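Local coordinates for caspase recruitment domain-containing protein 19 (Homo sapiens, PDB 4FH0), which associates with BCL10 through its caspase recruitment domain and plays a role in inhibiting BCL10-induced activation of NF-kappa-B, at residues 35-40 against 44-49; 65-70 against 79-84; 24-29 against 60-65. The protein carries 2 engineered substitutions. One frame throughout, in Å; residues are numbered along the deposited sequence.

Contact 1: residues 35-40 against 44-49; sequences QLNRYY and LTNKEA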
loop_
_atom_site.group_PDB
_atom_site.type_symbol
_atom_site.label_atom_id
_atom_site.label_comp_id
_atom_site.label_asym_id
_atom_site.label_seq_id
_atom_site.Cartn_x
_atom_site.Cartn_y
_atom_site.Cartn_z
ATOM N N GLN A 35 1.274 -9.602 -0.898
ATOM C CA GLN A 35 2.403 -9.384 -1.785
ATOM C C GLN A 35 3.607 -8.819 -1.026
ATOM O O GLN A 35 4.743 -9.184 -1.294
ATOM C CB GLN A 35 1.998 -8.413 -2.886
ATOM C CG GLN A 35 2.940 -8.384 -4.028
ATOM C CD GLN A 35 2.937 -9.716 -4.735
ATOM O OE1 GLN A 35 1.881 -10.323 -4.954
ATOM N NE2 GLN A 35 4.098 -10.187 -5.060
ATOM N N LEU A 36 3.334 -7.934 -0.070
ATOM C CA LEU A 36 4.382 -7.305 0.713
ATOM C C LEU A 36 4.873 -8.186 1.875
ATOM O O LEU A 36 5.856 -7.845 2.530
ATOM C CB LEU A 36 3.876 -5.989 1.269
ATOM C CG LEU A 36 3.518 -4.928 0.249
ATOM C CD1 LEU A 36 2.843 -3.729 0.937
ATOM C CD2 LEU A 36 4.775 -4.510 -0.524
ATOM N N ASN A 37 4.198 -9.308 2.127
ATOM C CA ASN A 37 4.544 -10.185 3.243
ATOM C C ASN A 37 5.190 -11.507 2.836
ATOM O O ASN A 37 6.080 -12.001 3.527
ATOM C CB ASN A 37 3.272 -10.484 4.050
ATOM C CG ASN A 37 3.455 -11.615 5.038
ATOM O OD1 ASN A 37 2.987 -12.715 4.808
ATOM N ND2 ASN A 37 4.119 -11.345 6.148
ATOM N N ARG A 38 4.775 -12.054 1.700
ATOM C CA ARG A 38 5.084 -13.446 1.388
ATOM C C ARG A 38 6.348 -13.695 0.591
ATOM O O ARG A 38 6.746 -14.863 0.439
ATOM C CB ARG A 38 3.912 -14.084 0.650
ATOM C CG ARG A 38 2.703 -14.301 1.504
ATOM C CD ARG A 38 2.876 -15.455 2.454
ATOM N NE ARG A 38 2.866 -16.724 1.735
ATOM C CZ ARG A 38 2.834 -17.915 2.330
ATOM N NH1 ARG A 38 2.871 -18.002 3.650
ATOM N NH2 ARG A 38 2.783 -19.019 1.614
ATOM N N TYR A 39 6.995 -12.747 0.086
ATOM C CA TYR A 39 8.088 -12.836 -0.838
ATOM C C TYR A 39 9.371 -12.118 -0.348
ATOM O O TYR A 39 9.618 -12.037 0.836
ATOM C CB TYR A 39 7.562 -12.400 -2.234
ATOM C CG TYR A 39 6.306 -13.116 -2.626
ATOM C CD1 TYR A 39 6.299 -14.442 -2.918
ATOM C CD2 TYR A 39 5.132 -12.504 -2.648
ATOM C CE1 TYR A 39 5.161 -15.093 -3.234
ATOM C CE2 TYR A 39 3.988 -13.163 -2.967
ATOM C CZ TYR A 39 4.017 -14.478 -3.269
ATOM O OH TYR A 39 2.895 -15.150 -3.534
ATOM N N TYR A 40 10.232 -11.738 -1.324
ATOM C CA TYR A 40 11.491 -11.087 -0.982
ATOM C C TYR A 40 11.683 -9.860 -1.875
ATOM O O TYR A 40 11.641 -9.966 -3.088
ATOM C CB TYR A 40 12.681 -12.042 -1.154
ATOM C CG TYR A 40 13.966 -11.428 -0.647
ATOM C CD1 TYR A 40 14.306 -11.500 0.698
ATOM C CD2 TYR A 40 14.806 -10.714 -1.493
ATOM C CE1 TYR A 40 15.435 -10.890 1.184
ATOM C CE2 TYR A 40 15.943 -10.108 -1.005
ATOM C CZ TYR A 40 16.252 -10.204 0.334
ATOM O OH TYR A 40 17.396 -9.597 0.817
ATOM N N LEU A 44 6.481 -6.410 5.010
ATOM C CA LEU A 44 5.630 -6.532 6.191
ATOM C C LEU A 44 5.807 -7.873 6.858
ATOM O O LEU A 44 5.705 -8.916 6.209
ATOM C CB LEU A 44 4.164 -6.366 5.810
ATOM C CG LEU A 44 3.746 -5.040 5.175
ATOM C CD1 LEU A 44 2.257 -5.111 4.797
ATOM C CD2 LEU A 44 4.024 -3.866 6.096
ATOM N N THR A 45 6.064 -7.844 8.160
ATOM C CA THR A 45 6.127 -9.072 8.925
ATOM C C THR A 45 4.737 -9.699 9.020
ATOM O O THR A 45 3.742 -9.057 8.695
ATOM C CB THR A 45 6.608 -8.792 10.356
ATOM O OG1 THR A 45 5.632 -7.989 11.024
ATOM C CG2 THR A 45 7.951 -8.084 10.350
ATOM N N ASN A 46 4.654 -10.941 9.482
ATOM C CA ASN A 46 3.357 -11.565 9.668
ATOM C C ASN A 46 2.474 -10.771 10.626
ATOM O O ASN A 46 1.298 -10.593 10.367
ATOM C CB ASN A 46 3.509 -12.997 10.189
ATOM C CG ASN A 46 3.993 -13.957 9.129
ATOM O OD1 ASN A 46 4.319 -13.568 8.003
ATOM N ND2 ASN A 46 4.050 -15.222 9.486
ATOM N N LYS A 47 3.042 -10.282 11.727
ATOM C CA LYS A 47 2.232 -9.505 12.667
ATOM C C LYS A 47 1.746 -8.194 12.047
ATOM O O LYS A 47 0.602 -7.795 12.244
ATOM C CB LYS A 47 2.977 -9.254 13.985
ATOM N N GLU A 48 2.604 -7.543 11.276
ATOM C CA GLU A 48 2.199 -6.303 10.599
ATOM C C GLU A 48 1.122 -6.581 9.566
ATOM O O GLU A 48 0.155 -5.821 9.427
ATOM C CB GLU A 48 3.391 -5.628 9.934
ATOM C CG GLU A 48 4.309 -4.989 10.952
ATOM C CD GLU A 48 5.651 -4.593 10.408
ATOM O OE1 GLU A 48 6.049 -5.071 9.322
ATOM O OE2 GLU A 48 6.328 -3.801 11.102
ATOM N N ALA A 49 1.291 -7.652 8.798
ATOM C CA ALA A 49 0.269 -8.014 7.832
ATOM C C ALA A 49 -1.085 -8.240 8.509
ATOM O O ALA A 49 -2.114 -7.841 7.979
ATOM C CB ALA A 49 0.683 -9.256 7.061
#

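Contact 2: residues 65-70 against 79-84; sequences DLMSHL and QEFYRA. Engineered in segment 65-70: Met67 (natural residue Leu).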
loop_
_atom_site.group_PDB
_atom_site.type_symbol
_atom_site.label_atom_id
_atom_site.label_comp_id
_atom_site.label_asym_id
_atom_site.label_seq_id
_atom_site.Cartn_x
_atom_site.Cartn_y
_atom_site.Cartn_z
ATOM N N ASP A 65 -2.460 4.137 7.765
ATOM C CA ASP A 65 -1.374 3.650 8.612
ATOM C C ASP A 65 -0.337 2.896 7.779
ATOM O O ASP A 65 0.850 3.006 8.026
ATOM C CB ASP A 65 -1.904 2.774 9.754
ATOM C CG ASP A 65 -2.635 3.566 10.801
ATOM O OD1 ASP A 65 -2.554 4.810 10.792
ATOM O OD2 ASP A 65 -3.302 2.921 11.634
ATOM N N LEU A 66 -0.782 2.153 6.773
ATOM C CA LEU A 66 0.150 1.471 5.876
ATOM C C LEU A 66 0.991 2.498 5.125
ATOM O O LEU A 66 2.206 2.339 4.991
ATOM C CB LEU A 66 -0.603 0.558 4.907
ATOM C CG LEU A 66 0.299 -0.163 3.899
ATOM C CD1 LEU A 66 1.313 -1.052 4.552
ATOM C CD2 LEU A 66 -0.564 -0.965 2.920
HETATM N N MSE A 67 0.353 3.553 4.627
HETATM C CA MSE A 67 1.113 4.577 3.926
HETATM C C MSE A 67 2.163 5.204 4.821
HETATM O O MSE A 67 3.288 5.407 4.389
HETATM C CB MSE A 67 0.206 5.676 3.383
HETATM C CG MSE A 67 -0.850 5.196 2.417
HETATM SE SE MSE A 67 -0.118 4.280 0.836
HETATM C CE MSE A 67 -0.611 2.474 1.323
ATOM N N SER A 68 1.804 5.497 6.072
ATOM C CA SER A 68 2.765 6.068 6.999
ATOM C C SER A 68 3.913 5.110 7.244
ATOM O O SER A 68 5.064 5.518 7.328
ATOM C CB SER A 68 2.091 6.409 8.318
ATOM O OG SER A 68 1.108 7.402 8.136
ATOM N N HIS A 69 3.593 3.836 7.406
ATOM C CA HIS A 69 4.600 2.819 7.617
ATOM C C HIS A 69 5.595 2.753 6.459
ATOM O O HIS A 69 6.805 2.725 6.678
ATOM C CB HIS A 69 3.894 1.482 7.815
ATOM C CG HIS A 69 4.824 0.325 7.985
ATOM N ND1 HIS A 69 5.020 -0.286 9.200
ATOM C CD2 HIS A 69 5.593 -0.344 7.097
ATOM C CE1 HIS A 69 5.881 -1.277 9.055
ATOM N NE2 HIS A 69 6.257 -1.324 7.793
ATOM N N LEU A 70 5.091 2.749 5.227
ATOM C CA LEU A 70 5.958 2.654 4.060
ATOM C C LEU A 70 6.797 3.908 3.901
ATOM O O LEU A 70 7.982 3.822 3.581
ATOM C CB LEU A 70 5.120 2.416 2.809
ATOM C CG LEU A 70 4.339 1.106 2.755
ATOM C CD1 LEU A 70 3.299 1.178 1.666
ATOM C CD2 LEU A 70 5.266 -0.080 2.533
ATOM N N GLN A 79 8.859 1.409 -3.322
ATOM C CA GLN A 79 8.949 0.783 -4.640
ATOM C C GLN A 79 8.169 -0.532 -4.692
ATOM O O GLN A 79 7.411 -0.777 -5.634
ATOM C CB GLN A 79 10.414 0.541 -4.996
ATOM C CG GLN A 79 10.577 -0.112 -6.354
ATOM C CD GLN A 79 12.021 -0.139 -6.850
ATOM O OE1 GLN A 79 12.971 0.090 -6.101
ATOM N NE2 GLN A 79 12.181 -0.408 -8.132
ATOM N N GLU A 80 8.329 -1.367 -3.670
ATOM C CA GLU A 80 7.617 -2.632 -3.632
ATOM C C GLU A 80 6.118 -2.409 -3.549
ATOM O O GLU A 80 5.354 -3.162 -4.136
ATOM C CB GLU A 80 8.119 -3.503 -2.476
ATOM C CG GLU A 80 9.570 -3.922 -2.621
ATOM C CD GLU A 80 9.822 -4.805 -3.842
ATOM O OE1 GLU A 80 8.905 -5.523 -4.296
ATOM O OE2 GLU A 80 10.957 -4.787 -4.345
ATOM N N PHE A 81 5.688 -1.390 -2.812
ATOM C CA PHE A 81 4.274 -1.079 -2.766
ATOM C C PHE A 81 3.742 -0.781 -4.168
ATOM O O PHE A 81 2.678 -1.264 -4.543
ATOM C CB PHE A 81 3.981 0.095 -1.832
ATOM C CG PHE A 81 2.567 0.544 -1.912
ATOM C CD1 PHE A 81 1.562 -0.157 -1.268
ATOM C CD2 PHE A 81 2.229 1.656 -2.658
ATOM C CE1 PHE A 81 0.231 0.262 -1.367
ATOM C CE2 PHE A 81 0.911 2.038 -2.789
ATOM C CZ PHE A 81 -0.087 1.354 -2.132
ATOM N N TYR A 82 4.455 0.035 -4.948
ATOM C CA TYR A 82 3.980 0.353 -6.293
ATOM C C TYR A 82 3.898 -0.884 -7.162
ATOM O O TYR A 82 2.983 -1.011 -7.969
ATOM C CB TYR A 82 4.817 1.438 -6.955
ATOM C CG TYR A 82 4.386 2.817 -6.492
ATOM C CD1 TYR A 82 5.007 3.452 -5.432
ATOM C CD2 TYR A 82 3.331 3.467 -7.096
ATOM C CE1 TYR A 82 4.583 4.697 -5.004
ATOM C CE2 TYR A 82 2.917 4.723 -6.683
ATOM C CZ TYR A 82 3.529 5.332 -5.632
ATOM O OH TYR A 82 3.100 6.571 -5.179
ATOM N N ARG A 83 4.841 -1.803 -7.011
ATOM C CA ARG A 83 4.755 -3.035 -7.768
ATOM C C ARG A 83 3.525 -3.837 -7.342
ATOM O O ARG A 83 2.787 -4.359 -8.178
ATOM C CB ARG A 83 6.019 -3.875 -7.622
ATOM C CG ARG A 83 5.846 -5.234 -8.328
ATOM C CD ARG A 83 7.170 -5.895 -8.610
ATOM N NE ARG A 83 7.045 -7.312 -8.974
ATOM C CZ ARG A 83 7.049 -8.303 -8.087
ATOM N NH1 ARG A 83 7.153 -8.034 -6.789
ATOM N NH2 ARG A 83 6.954 -9.559 -8.482
ATOM N N ALA A 84 3.266 -3.914 -6.043
ATOM C CA ALA A 84 2.107 -4.647 -5.545
ATOM C C ALA A 84 0.804 -4.023 -6.030
ATOM O O ALA A 84 -0.178 -4.716 -6.338
ATOM C CB ALA A 84 2.142 -4.700 -4.006
#

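Contact 3: residues 24-29 against 60-65; sequences LSEQQV and RVRLCD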
loop_
_atom_site.group_PDB
_atom_site.type_symbol
_atom_site.label_atom_id
_atom_site.label_comp_id
_atom_site.label_asym_id
_atom_site.label_seq_id
_atom_site.Cartn_x
_atom_site.Cartn_y
_atom_site.Cartn_z
ATOM N N LEU A 24 -9.536 1.769 -3.238
ATOM C CA LEU A 24 -9.079 0.412 -3.040
ATOM C C LEU A 24 -10.129 -0.339 -2.235
ATOM O O LEU A 24 -10.676 0.170 -1.251
ATOM C CB LEU A 24 -7.742 0.389 -2.306
ATOM C CG LEU A 24 -6.537 0.770 -3.152
ATOM C CD1 LEU A 24 -5.348 1.057 -2.266
ATOM C CD2 LEU A 24 -6.224 -0.350 -4.130
ATOM N N SER A 25 -10.414 -1.556 -2.665
ATOM C CA SER A 25 -11.303 -2.434 -1.922
ATOM C C SER A 25 -10.548 -3.253 -0.893
ATOM O O SER A 25 -9.328 -3.395 -0.968
ATOM C CB SER A 25 -12.013 -3.389 -2.858
ATOM O OG SER A 25 -11.091 -4.325 -3.369
ATOM N N GLU A 26 -11.295 -3.856 0.027
ATOM C CA GLU A 26 -10.686 -4.723 1.012
ATOM C C GLU A 26 -9.916 -5.852 0.329
ATOM O O GLU A 26 -8.803 -6.176 0.737
ATOM C CB GLU A 26 -11.739 -5.286 1.962
ATOM C CG GLU A 26 -11.177 -6.177 3.056
ATOM C CD GLU A 26 -10.457 -5.391 4.124
ATOM O OE1 GLU A 26 -11.039 -4.411 4.614
ATOM O OE2 GLU A 26 -9.302 -5.737 4.472
ATOM N N GLN A 27 -10.513 -6.467 -0.690
ATOM C CA GLN A 27 -9.819 -7.563 -1.363
ATOM C C GLN A 27 -8.531 -7.088 -1.999
ATOM O O GLN A 27 -7.539 -7.794 -1.942
ATOM C CB GLN A 27 -10.711 -8.241 -2.402
ATOM C CG GLN A 27 -11.889 -8.986 -1.799
ATOM C CD GLN A 27 -11.484 -10.273 -1.053
ATOM O OE1 GLN A 27 -10.322 -10.655 -1.032
ATOM N NE2 GLN A 27 -12.465 -10.951 -0.458
ATOM N N GLN A 28 -8.529 -5.914 -2.625
ATOM C CA GLN A 28 -7.282 -5.429 -3.227
ATOM C C GLN A 28 -6.227 -5.174 -2.165
ATOM O O GLN A 28 -5.065 -5.534 -2.336
ATOM C CB GLN A 28 -7.533 -4.156 -4.053
ATOM C CG GLN A 28 -8.361 -4.382 -5.316
ATOM C CD GLN A 28 -8.781 -3.068 -5.950
ATOM O OE1 GLN A 28 -9.265 -2.173 -5.283
ATOM N NE2 GLN A 28 -8.573 -2.945 -7.255
ATOM N N VAL A 29 -6.620 -4.513 -1.085
ATOM C CA VAL A 29 -5.679 -4.217 -0.027
ATOM C C VAL A 29 -5.129 -5.519 0.567
ATOM O O VAL A 29 -3.936 -5.641 0.864
ATOM C CB VAL A 29 -6.319 -3.323 1.053
ATOM C CG1 VAL A 29 -5.398 -3.190 2.267
ATOM C CG2 VAL A 29 -6.665 -1.961 0.429
ATOM N N ARG A 60 -9.921 2.529 5.574
ATOM C CA ARG A 60 -9.193 3.767 5.308
ATOM C C ARG A 60 -8.130 4.027 6.393
ATOM O O ARG A 60 -7.020 4.485 6.089
ATOM C CB ARG A 60 -10.130 4.966 5.177
ATOM C CG ARG A 60 -9.418 6.295 4.911
ATOM C CD ARG A 60 -10.342 7.335 4.247
ATOM N NE ARG A 60 -9.618 8.531 3.793
ATOM C CZ ARG A 60 -9.302 9.556 4.579
ATOM N NH1 ARG A 60 -9.642 9.542 5.866
ATOM N NH2 ARG A 60 -8.636 10.596 4.088
ATOM N N VAL A 61 -8.470 3.742 7.649
ATOM C CA VAL A 61 -7.532 3.940 8.746
ATOM C C VAL A 61 -6.330 3.013 8.557
ATOM O O VAL A 61 -5.177 3.452 8.677
ATOM C CB VAL A 61 -8.215 3.715 10.112
ATOM C CG1 VAL A 61 -7.170 3.589 11.246
ATOM C CG2 VAL A 61 -9.169 4.857 10.389
ATOM N N ARG A 62 -6.588 1.740 8.253
ATOM C CA ARG A 62 -5.512 0.793 8.002
ATOM C C ARG A 62 -4.661 1.240 6.816
ATOM O O ARG A 62 -3.439 1.150 6.875
ATOM C CB ARG A 62 -6.081 -0.604 7.794
ATOM C CG ARG A 62 -6.553 -1.230 9.081
ATOM C CD ARG A 62 -7.112 -2.605 8.852
ATOM N NE ARG A 62 -8.480 -2.610 8.349
ATOM C CZ ARG A 62 -8.922 -3.280 7.288
ATOM N NH1 ARG A 62 -8.090 -3.950 6.509
ATOM N NH2 ARG A 62 -10.223 -3.248 6.998
ATOM N N LEU A 63 -5.284 1.747 5.761
ATOM C CA LEU A 63 -4.508 2.187 4.593
ATOM C C LEU A 63 -3.639 3.380 4.921
ATOM O O LEU A 63 -2.496 3.445 4.505
ATOM C CB LEU A 63 -5.406 2.543 3.419
ATOM C CG LEU A 63 -5.738 1.433 2.474
ATOM C CD1 LEU A 63 -6.738 1.991 1.474
ATOM C CD2 LEU A 63 -4.463 0.936 1.786
ATOM N N CYS A 64 -4.196 4.359 5.625
ATOM C CA CYS A 64 -3.409 5.517 5.997
ATOM C C CYS A 64 -2.232 5.087 6.865
ATOM O O CYS A 64 -1.133 5.622 6.734
ATOM C CB CYS A 64 -4.266 6.533 6.745
ATOM S SG CYS A 64 -5.498 7.401 5.726
ATOM N N ASP A 65 -2.460 4.137 7.765
ATOM C CA ASP A 65 -1.374 3.650 8.612
ATOM C C ASP A 65 -0.337 2.896 7.779
ATOM O O ASP A 65 0.850 3.006 8.026
ATOM C CB ASP A 65 -1.904 2.774 9.754
ATOM C CG ASP A 65 -2.635 3.566 10.801
ATOM O OD1 ASP A 65 -2.554 4.810 10.792
ATOM O OD2 ASP A 65 -3.302 2.921 11.634
#

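Contact 1: residues 35-40 against 44-49
Asn37 reaches across to Leu44 and Asn46 with a single side-chain nitrogen, and both of its N-H groups find an acceptor. One runs from Asn37 ND2 to the backbone oxygen Leu44 O at 2.9 Å, with the donor tilted out of the carbonyl plane. The other goes from Asn37 ND2 to Asn46 OD1, also 2.9 Å, and is nearly straight (171° at the hydrogen); it meets a lone pair of Asn46 in the plane of that carbonyl. Both acceptors lie close to the amide plane of Asn37, which fixes the rotation of this group, although the two amide planes themselves stand 51° apart. Asn37 CG sits anti to the backbone N (chi1 167°), which swings the amide over to the far segment. A third polar link is purely backbone: Leu44 N donates to Leu36 O at 2.9 Å. In the CARD, a six-helix bundle of the death-fold superfamily, these bonds close the short loop that carries the chain from helix 26-37 into helix 46-52. The start of helix 46-52 is finished by a capping box: Thr45, the N-cap residue, accepts from Glu48 N on its OG1 at 3.1 Å, while Glu48 OE1 takes the hydrogen of Thr45 N at 3.0 Å, on the anti side of the carboxylate. Apolar contact backs the polar grip: Leu44 CD1 rests against Leu36 CB at 4.0 Å, the two leucines crossing obliquely. Ala49 CB lies over one face of the Asn37 amide, 4.1 Å from Asn37 ND2. Beyond the two segments, Leu44 also packs on His69 of helix 59-73, and Leu36 meets Glu80 of helix 75-88. Asn37 O is in turn bonded by Gln42 NE2 of the connecting loop.

Contact 2: residues 65-70 against 79-84
Met67 and Leu70 on helix 59-73 press on the ring of Phe81 from helix 75-88, two helices that follow each other in the CARD six-helix bundle. The contact lies deep in the domain, about 4 Å between its centre and the centre of the chain, and all three touching side chains are buried. No hydrogen bond crosses it. One part is Met-aromatic. Met67, an engineered substitution for leucine modelled as selenomethionine, holds its selenium 4.6 Å from the centroid of the Phe81 ring, 27° off the ring normal, so the approach is oblique. The chain is bent at both of its last two torsions, which turns the terminal methyl back to the ring: Met67 CE reaches Phe81 CE1 at 3.6 Å and stays nearly as close to CZ. The rest is plain apolar packing. Leu70 uses one branch alone, CD1, to touch the root of the aromatic side chain; it lies 3.7 Å from Phe81 CD1 and equally near CG. Leu70 and Met67 thus divide the ring between them, the leucine at its attached end and the methyl near its far end, each side chain crossing the phenylalanine at about a right angle. With chi1 at 172°, CG trans to the amide nitrogen, the Phe81 ring projects toward helix 59-73. Other helices complete the surroundings. Phe81 and Met67 both lean on Leu11 of helix 7-18, and Phe81 also meets Ile32 of helix 26-37, making the ring a shared point of four helices. Leu70 CD1 also lies 3.7 Å from Phe81 CB, the atom from which the ring hangs.

Contact 3: residues 24-29 against 60-65
Arg62 meets Glu26 in an end-on salt bridge between helix 59-73 and the first turn of helix 26-37, two neighbouring helices of the CARD six-helix bundle. From CB, which points toward residues 24-29, the arginine runs extended through CG to CD, then bends (chi3 -80°), which brings the NH1/NH2 edge of the guanidinium up to the carboxylate, in its plane. NE turns elsewhere and donates to Ala57 O. NH1 serves two oxygens, Phe52 O and Glu26 OE2, the latter at 3.0 Å. NH2, the other terminal nitrogen, donates to Glu26 OE1 at 2.8 Å, nearly straight at 170°. Each carboxylate oxygen offers its syn lone pair, and the two flat groups are only 21° from coplanar. Asp30 brings a like charge close to Glu26 OE2, a closeness that Arg62 probably offsets. An alanine here takes away both carboxylate oxygens, and the positive charge of Arg62 would probably be left without its mate, its NH1/NH2 end less firmly held between the helices. A capping box of Ser25 and Gln28 opens helix 26-37, with Gln28 N donating to Ser25 OG at 3.1 Å and Ser25 N donating in return to Gln28 OE1. Beside the salt bridge the packing is apolar: Leu63 CD1 meets Leu24 CD1 at 4.1 Å, and Leu63 CD2 lies 3.9 Å from Val29 CG2.

In the fold
Contacts 1 and 3 use opposite ends of helix 26-37; their centres are about 15 Å apart and their nearest atoms about 7 Å, without touching. Contact 2 has its centre about 11 Å from each of the others. It shares Asp65 and helix 59-73 with contact 3, and it touches contact 1 directly: Glu48 OE2 packs 3.3 Å from His69 CE1, and Gln35 CG 3.8 Å from Ala84 CB. Along the chain, contact 1 is nested in the loop closed by contact 3, and contact 2 follows. The redox-active disulfide of Cys8 and Cys78 joins helix 7-18 to helix 75-88, the helix that supplies residues 79-84.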